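Local coordinates for protein pumilio homolog 23 (Arabidopsis thaliana, PDB 5WZK) that binds RNA sequence-specifically through pumilio repeats, recognising an 18S rRNA sequence, and probably regulates the translation and stability of target mRNAs, at residues Ile24-Leu27 with Phe28-Asn31; Val254-Ile257 with Leu258-Ala261; Ser329-Ala332 with Val333-Leu337. All coordinates share one frame; numbering follows the deposited sequence.

Contact 1: Ile24-Leu27 with Phe28-Asn31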
loop_
_atom_site.group_PDB
_atom_site.type_symbol
_atom_site.label_atom_id
_atom_site.label_comp_id
_atom_site.label_asym_id
_atom_site.label_seq_id
_atom_site.Cartn_x
_atom_site.Cartn_y
_atom_site.Cartn_z
ATOM N N ILE A 24 -15.183 -11.584 36.837
ATOM C CA ILE A 24 -13.914 -12.083 36.307
ATOM C C ILE A 24 -13.116 -10.955 35.666
ATOM O O ILE A 24 -11.886 -10.903 35.776
ATOM C CB ILE A 24 -14.167 -13.226 35.316
ATOM C CG1 ILE A 24 -14.842 -14.385 36.043
ATOM C CG2 ILE A 24 -12.869 -13.626 34.621
ATOM C CD1 ILE A 24 -14.137 -15.679 35.900
ATOM N N ALA A 25 -13.799 -10.036 34.989
ATOM C CA ALA A 25 -13.111 -8.901 34.386
ATOM C C ALA A 25 -12.477 -8.008 35.449
ATOM O O ALA A 25 -11.342 -7.542 35.284
ATOM C CB ALA A 25 -14.089 -8.108 33.516
ATOM N N ASN A 26 -13.204 -7.744 36.539
ATOM C CA ASN A 26 -12.644 -6.939 37.618
ATOM C C ASN A 26 -11.420 -7.618 38.221
ATOM O O ASN A 26 -10.418 -6.962 38.521
ATOM C CB ASN A 26 -13.714 -6.682 38.681
ATOM C CG ASN A 26 -13.271 -5.663 39.721
ATOM O OD1 ASN A 26 -13.247 -4.458 39.448
ATOM N ND2 ASN A 26 -12.914 -6.141 40.921
ATOM N N LEU A 27 -11.477 -8.941 38.381
ATOM C CA LEU A 27 -10.331 -9.686 38.879
ATOM C C LEU A 27 -9.107 -9.507 37.991
ATOM O O LEU A 27 -7.976 -9.489 38.491
ATOM C CB LEU A 27 -10.697 -11.163 39.006
ATOM C CG LEU A 27 -9.605 -12.084 39.543
ATOM C CD1 LEU A 27 -9.099 -11.608 40.893
ATOM C CD2 LEU A 27 -10.129 -13.496 39.652
ATOM N N PHE A 28 -9.294 -9.358 36.679
ATOM C CA PHE A 28 -8.126 -9.110 35.844
ATOM C C PHE A 28 -7.723 -7.640 35.845
ATOM O O PHE A 28 -6.525 -7.342 35.784
ATOM C CB PHE A 28 -8.368 -9.604 34.421
ATOM C CG PHE A 28 -8.531 -11.091 34.316
ATOM C CD1 PHE A 28 -8.160 -11.922 35.356
ATOM C CD2 PHE A 28 -9.053 -11.663 33.179
ATOM C CE1 PHE A 28 -8.319 -13.301 35.260
ATOM C CE2 PHE A 28 -9.212 -13.039 33.083
ATOM C CZ PHE A 28 -8.844 -13.856 34.127
ATOM N N ASP A 29 -8.691 -6.716 35.911
ATOM C CA ASP A 29 -8.367 -5.298 36.065
ATOM C C ASP A 29 -7.373 -5.097 37.205
ATOM O O ASP A 29 -6.270 -4.577 37.008
ATOM C CB ASP A 29 -9.637 -4.471 36.317
ATOM C CG ASP A 29 -10.569 -4.423 35.112
ATOM O OD1 ASP A 29 -10.108 -4.720 33.985
ATOM O OD2 ASP A 29 -11.767 -4.081 35.301
ATOM N N SER A 30 -7.759 -5.520 38.412
ATOM C CA SER A 30 -6.861 -5.573 39.563
ATOM C C SER A 30 -5.739 -6.569 39.307
ATOM O O SER A 30 -5.868 -7.750 39.647
ATOM C CB SER A 30 -7.623 -5.964 40.830
ATOM O OG SER A 30 -8.704 -5.078 41.078
ATOM N N ASN A 31 -4.638 -6.104 38.711
ATOM C CA ASN A 31 -3.543 -6.984 38.321
ATOM C C ASN A 31 -2.867 -7.595 39.546
ATOM O O ASN A 31 -1.657 -7.441 39.740
ATOM C CB ASN A 31 -2.533 -6.219 37.461
#
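The carbonyl oxygen of Ile24 meets Phe28 in two ways: it accepts the backbone N-H of Phe28, with N and O 3.1 Å apart, and it also lies over one face of the phenyl ring, 3.7 Å above the plane and offset toward the rim. This is the last turn of helix 15-29, which packs on helices 35-47 and 62-70 near the N-terminal end of the PUF superhelix; helical geometry ends here and Ser30 becomes the centre of an inverse gamma turn. The Phe28 ring reaches this place because CG stands beside the backbone N and anti to the carbonyl carbon (chi1 -65°), which folds the ring back along the helix toward the preceding turn. There its far end meets the CG2 methyl of Ile24, 4.0 Å from CE2, and the two side chains run side by side in the same direction. Both touch Ile41 of helix 35-47; Arg38 of that helix makes a cation-pi contact with the ring, and Thr68 of helix 62-70 also touches Phe28. Away from the ring, the flank of Asn26, Asp29 and Ser30 is polar and exposed. The Asp29 carboxylate folds back toward Ala25 O, another acceptor, and the carbonyl end of the helix dipole would probably disfavour its negative charge. Asp29 N bonds to the same Ala25 O at 2.8 Å, and a final helical bond runs 3.0 Å from Ser30 N to Asn26 O with an N-H...O angle of 162°.

Contact 2: Val254-Ile257 with Leu258-Ala261. With nucleotides of chain B.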
loop_
_atom_site.group_PDB
_atom_site.type_symbol
_atom_site.label_atom_id
_atom_site.label_comp_id
_atom_site.label_asym_id
_atom_site.label_seq_id
_atom_site.Cartn_x
_atom_site.Cartn_y
_atom_site.Cartn_z
ATOM N N VAL A 254 -10.517 -6.315 -9.424
ATOM C CA VAL A 254 -9.703 -6.562 -10.612
ATOM C C VAL A 254 -8.295 -5.993 -10.443
ATOM O O VAL A 254 -7.327 -6.562 -10.970
ATOM C CB VAL A 254 -10.407 -6.025 -11.876
ATOM C CG1 VAL A 254 -9.569 -6.296 -13.129
ATOM C CG2 VAL A 254 -11.754 -6.687 -12.027
ATOM N N GLU A 255 -8.137 -4.893 -9.699
ATOM C CA GLU A 255 -6.797 -4.445 -9.310
ATOM C C GLU A 255 -5.964 -5.600 -8.766
ATOM O O GLU A 255 -4.871 -5.893 -9.260
ATOM C CB GLU A 255 -6.882 -3.339 -8.259
ATOM C CG GLU A 255 -7.270 -2.011 -8.809
ATOM C CD GLU A 255 -7.289 -0.952 -7.749
ATOM O OE1 GLU A 255 -8.385 -0.439 -7.426
ATOM O OE2 GLU A 255 -6.198 -0.634 -7.236
ATOM N N VAL A 256 -6.483 -6.277 -7.744
ATOM C CA VAL A 256 -5.744 -7.378 -7.149
ATOM C C VAL A 256 -5.575 -8.530 -8.133
ATOM O O VAL A 256 -4.548 -9.221 -8.115
ATOM C CB VAL A 256 -6.451 -7.803 -5.851
ATOM C CG1 VAL A 256 -5.712 -8.920 -5.152
ATOM C CG2 VAL A 256 -6.611 -6.595 -4.941
ATOM N N ILE A 257 -6.552 -8.766 -9.012
ATOM C CA ILE A 257 -6.398 -9.844 -9.990
ATOM C C ILE A 257 -5.197 -9.570 -10.886
ATOM O O ILE A 257 -4.337 -10.433 -11.092
ATOM C CB ILE A 257 -7.694 -10.032 -10.804
ATOM C CG1 ILE A 257 -8.788 -10.650 -9.927
ATOM C CG2 ILE A 257 -7.457 -10.935 -12.006
ATOM C CD1 ILE A 257 -10.076 -10.857 -10.646
ATOM N N LEU A 258 -5.095 -8.345 -11.389
ATOM C CA LEU A 258 -3.949 -7.991 -12.217
ATOM C C LEU A 258 -2.624 -8.093 -11.456
ATOM O O LEU A 258 -1.610 -8.482 -12.047
ATOM C CB LEU A 258 -4.168 -6.598 -12.791
ATOM C CG LEU A 258 -5.326 -6.629 -13.787
ATOM C CD1 LEU A 258 -5.637 -5.254 -14.356
ATOM C CD2 LEU A 258 -4.988 -7.583 -14.900
ATOM N N GLU A 259 -2.608 -7.778 -10.151
ATOM C CA GLU A 259 -1.384 -7.931 -9.358
ATOM C C GLU A 259 -0.885 -9.377 -9.323
ATOM O O GLU A 259 0.326 -9.621 -9.369
ATOM C CB GLU A 259 -1.592 -7.499 -7.913
ATOM C CG GLU A 259 -1.925 -6.078 -7.599
ATOM C CD GLU A 259 -1.991 -5.916 -6.084
ATOM O OE1 GLU A 259 -1.329 -6.738 -5.367
ATOM O OE2 GLU A 259 -2.722 -5.007 -5.619
ATOM N N VAL A 260 -1.786 -10.347 -9.148
ATOM C CA VAL A 260 -1.349 -11.712 -8.887
ATOM C C VAL A 260 -1.461 -12.604 -10.108
ATOM O O VAL A 260 -1.033 -13.770 -10.048
ATOM C CB VAL A 260 -2.126 -12.335 -7.704
ATOM C CG1 VAL A 260 -2.017 -11.438 -6.488
ATOM C CG2 VAL A 260 -3.584 -12.557 -8.068
ATOM N N ALA A 261 -2.004 -12.106 -11.201
ATOM C CA ALA A 261 -2.313 -12.977 -12.323
ATOM C C ALA A 261 -1.034 -13.524 -12.948
ATOM O O ALA A 261 -0.112 -12.757 -13.236
ATOM C CB ALA A 261 -3.128 -12.229 -13.363
ATOM P P G B 7 -11.535 10.724 -4.254
ATOM O OP1 G B 7 -12.702 11.644 -4.307
ATOM O OP2 G B 7 -10.640 10.622 -3.071
ATOM O "O5'" G B 7 -12.111 9.268 -4.527
ATOM C "C5'" G B 7 -13.345 9.109 -5.199
ATOM C "C4'" G B 7 -13.709 7.660 -5.364
ATOM O "O4'" G B 7 -12.761 6.993 -6.233
ATOM C "C3'" G B 7 -13.698 6.810 -4.110
ATOM O "O3'" G B 7 -14.838 7.003 -3.300
ATOM C "C2'" G B 7 -13.610 5.405 -4.676
ATOM O "O2'" G B 7 -14.887 4.990 -5.128
ATOM C "C1'" G B 7 -12.699 5.621 -5.891
ATOM N N9 G B 7 -11.303 5.243 -5.596
ATOM C C8 G B 7 -10.386 5.992 -4.914
ATOM N N7 G B 7 -9.243 5.388 -4.785
ATOM C C5 G B 7 -9.419 4.159 -5.396
ATOM C C6 G B 7 -8.513 3.078 -5.563
ATOM O O6 G B 7 -7.336 2.982 -5.191
ATOM N N1 G B 7 -9.091 2.014 -6.246
ATOM C C2 G B 7 -10.371 1.987 -6.715
ATOM N N2 G B 7 -10.707 0.849 -7.346
ATOM N N3 G B 7 -11.230 2.992 -6.572
ATOM C C4 G B 7 -10.689 4.046 -5.907
#
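Val254 meets Leu258 one turn further along helix 248-260, its CG1 methyl 4.2 Å from Leu258 CD1, while the Leu258 backbone N bonds to Val254 O over 2.9 Å. With CG beside its backbone N (chi1 -68°), Leu258 carries its isobutyl group over Val254 O; both residues pack against Val290 of helix 287-296 and Phe274 of helix 263-274. Glu255, next in sequence, turns to the RNA. Its chain is extended beyond CG and carries the carboxylate to the Watson-Crick edge of G7 of chain B, where the single oxygen OE1 accepts two hydrogen bonds, from N2 at 2.7 Å and from N1 at 2.8 Å. Phe289 touches the same side chain. Val256 faces another neighbour, helix 191-203, meeting Leu201 and Arg202. Its backbone O receives Val260 N at 3.2 Å, and Val260 CG2 packs against the same oxygen. Beside Val256, Glu259 runs back along the helix surface, its CG 3.4 Å from Glu255 O. Its OE2 forms a salt bridge with Arg202, which probably eases the repulsion between the Glu259 and Glu255 carboxylates, whose OE2 atoms are 5.8 Å apart. Ile257 closes the first segment, buried against Leu201 and Met269; its carbonyl oxygen receives weak bonds from Val260 N and Ala261 N as the helix ends. A helix buried on its aliphatic sides that presents a glutamate to guanine N1 and N2 is how PUF repeats commonly read guanine, here in the fifth pumilio repeat.

Contact 3: Ser329-Ala332 with Val333-Leu337; sequences SLIA and VSQRL
Val333 sets its CG1 methyl against two carbonyl oxygens of the turn before it, 3.5 Å from Leu330 O and 3.6 Å from Ser329 O, and this is the closely packed side of helix 324-337. The methyl gets there because CG1 lies between the backbone N and the carbonyl carbon (chi1 77°), while CG2 points anti to the N. Neighbouring helices close over this side: Ile295 of helix 287-296 and Met304 of helix 301-311 touch Val333, and Leu311 touches Leu330. Ser334 is buried too, its CB set against Leu330 O; its hydroxyl turns anti to the backbone N and finds Ser339 O just beyond the helix. Ile331 faces Leu348 and Phe403, and Gln335 lies alongside it, pointing the same way. The Gln335 chain bends at chi2 to bring NE2 within 3.9 Å of Ile331 CG2, and that nitrogen makes a weak hydrogen bond to Gly399 O. The other side is looser. Ala332 and Arg336 are exposed, joined chiefly by the backbone bond from Arg336 N to Ala332 O, 3.1 Å long. The Arg336 chain bends at chi3 and its NH2 bonds to Ala298 O, just past helix 287-296. Regular i to i+4 bonds, such as Val333 N to Ser329 O at 2.9 Å, keep the backbone helical throughout. The nearest atom of the contact is about 6 Å from the bound RNA. Helices packed side by side in this way, as here against 287-296, 301-311 and 341-352, build the right-handed PUF superhelix.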
loop_
_atom_site.group_PDB
_atom_site.type_symbol
_atom_site.label_atom_id
_atom_site.label_comp_id
_atom_site.label_asym_id
_atom_site.label_seq_id
_atom_site.Cartn_x
_atom_site.Cartn_y
_atom_site.Cartn_z
ATOM N N SER A 329 2.264 5.582 -13.946
ATOM C CA SER A 329 2.428 4.161 -14.239
ATOM C C SER A 329 3.085 3.938 -15.596
ATOM O O SER A 329 3.990 3.105 -15.720
ATOM C CB SER A 329 1.079 3.450 -14.170
ATOM O OG SER A 329 0.564 3.507 -12.853
ATOM N N LEU A 330 2.630 4.656 -16.629
ATOM C CA LEU A 330 3.280 4.577 -17.938
ATOM C C LEU A 330 4.770 4.894 -17.836
ATOM O O LEU A 330 5.612 4.180 -18.388
ATOM C CB LEU A 330 2.593 5.535 -18.906
ATOM C CG LEU A 330 1.350 4.962 -19.574
ATOM C CD1 LEU A 330 0.751 5.946 -20.559
ATOM C CD2 LEU A 330 1.774 3.733 -20.293
ATOM N N ILE A 331 5.109 5.958 -17.108
ATOM C CA ILE A 331 6.507 6.301 -16.885
ATOM C C ILE A 331 7.253 5.136 -16.251
ATOM O O ILE A 331 8.351 4.766 -16.688
ATOM C CB ILE A 331 6.602 7.562 -16.017
ATOM C CG1 ILE A 331 6.034 8.752 -16.777
ATOM C CG2 ILE A 331 8.037 7.793 -15.560
ATOM C CD1 ILE A 331 6.340 10.023 -16.119
ATOM N N ALA A 332 6.672 4.534 -15.213
ATOM C CA ALA A 332 7.399 3.499 -14.488
ATOM C C ALA A 332 7.566 2.240 -15.323
ATOM O O ALA A 332 8.641 1.634 -15.326
ATOM C CB ALA A 332 6.697 3.180 -13.171
ATOM N N VAL A 333 6.524 1.819 -16.039
ATOM C CA VAL A 333 6.679 0.588 -16.805
ATOM C C VAL A 333 7.591 0.834 -18.002
ATOM O O VAL A 333 8.281 -0.088 -18.466
ATOM C CB VAL A 333 5.303 0.009 -17.211
ATOM C CG1 VAL A 333 4.683 0.769 -18.380
ATOM C CG2 VAL A 333 5.430 -1.455 -17.556
ATOM N N SER A 334 7.636 2.078 -18.501
ATOM C CA SER A 334 8.607 2.435 -19.531
ATOM C C SER A 334 10.030 2.101 -19.090
ATOM O O SER A 334 10.781 1.449 -19.832
ATOM C CB SER A 334 8.488 3.915 -19.870
ATOM O OG SER A 334 9.592 4.316 -20.649
ATOM N N GLN A 335 10.415 2.536 -17.878
ATOM C CA GLN A 335 11.706 2.143 -17.322
ATOM C C GLN A 335 11.838 0.640 -17.253
ATOM O O GLN A 335 12.820 0.076 -17.742
ATOM C CB GLN A 335 11.895 2.710 -15.932
ATOM C CG GLN A 335 12.484 4.076 -15.901
ATOM C CD GLN A 335 11.712 4.960 -14.972
ATOM O OE1 GLN A 335 11.208 4.497 -13.937
ATOM N NE2 GLN A 335 11.573 6.234 -15.340
ATOM N N ARG A 336 10.857 -0.028 -16.636
ATOM C CA ARG A 336 11.009 -1.451 -16.350
ATOM C C ARG A 336 11.071 -2.275 -17.629
ATOM O O ARG A 336 11.858 -3.219 -17.729
ATOM C CB ARG A 336 9.872 -1.935 -15.452
ATOM C CG ARG A 336 9.881 -3.445 -15.255
ATOM C CD ARG A 336 8.869 -3.908 -14.216
ATOM N NE ARG A 336 7.488 -3.771 -14.677
ATOM C CZ ARG A 336 6.878 -4.637 -15.484
ATOM N NH1 ARG A 336 7.541 -5.701 -15.938
ATOM N NH2 ARG A 336 5.608 -4.432 -15.846
ATOM N N LEU A 337 10.270 -1.927 -18.623
ATOM C CA LEU A 337 10.328 -2.651 -19.882
ATOM C C LEU A 337 11.370 -2.099 -20.839
ATOM O O LEU A 337 11.584 -2.703 -21.900
ATOM C CB LEU A 337 8.968 -2.628 -20.572
ATOM C CG LEU A 337 7.888 -3.439 -19.879
ATOM C CD1 LEU A 337 6.697 -3.528 -20.808
ATOM C CD2 LEU A 337 8.420 -4.816 -19.484
#

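All three contacts join successive turns at the C-terminal end of a helix, contacts 1 and 2 running just past it, but their surroundings differ. Contact 2 is buried near the middle of the chain; contact 3 is partly buried, and contact 1 is a surface contact, its centre about 39 Å from the chain centre, on the far side from contact 3. Contacts 2 and 3, centres about 18 Å apart, both pack on helix 287-296, whereas contact 1 leans on helices 35-47 and 62-70. Contact 1 sets an aromatic ring against an isoleucine methyl and a carbonyl oxygen, with an exposed polar flank; contact 2 adds a carboxylate that reads a base, and contact 3 combines aliphatic packing with polar side chains bonded to backbone carbonyls.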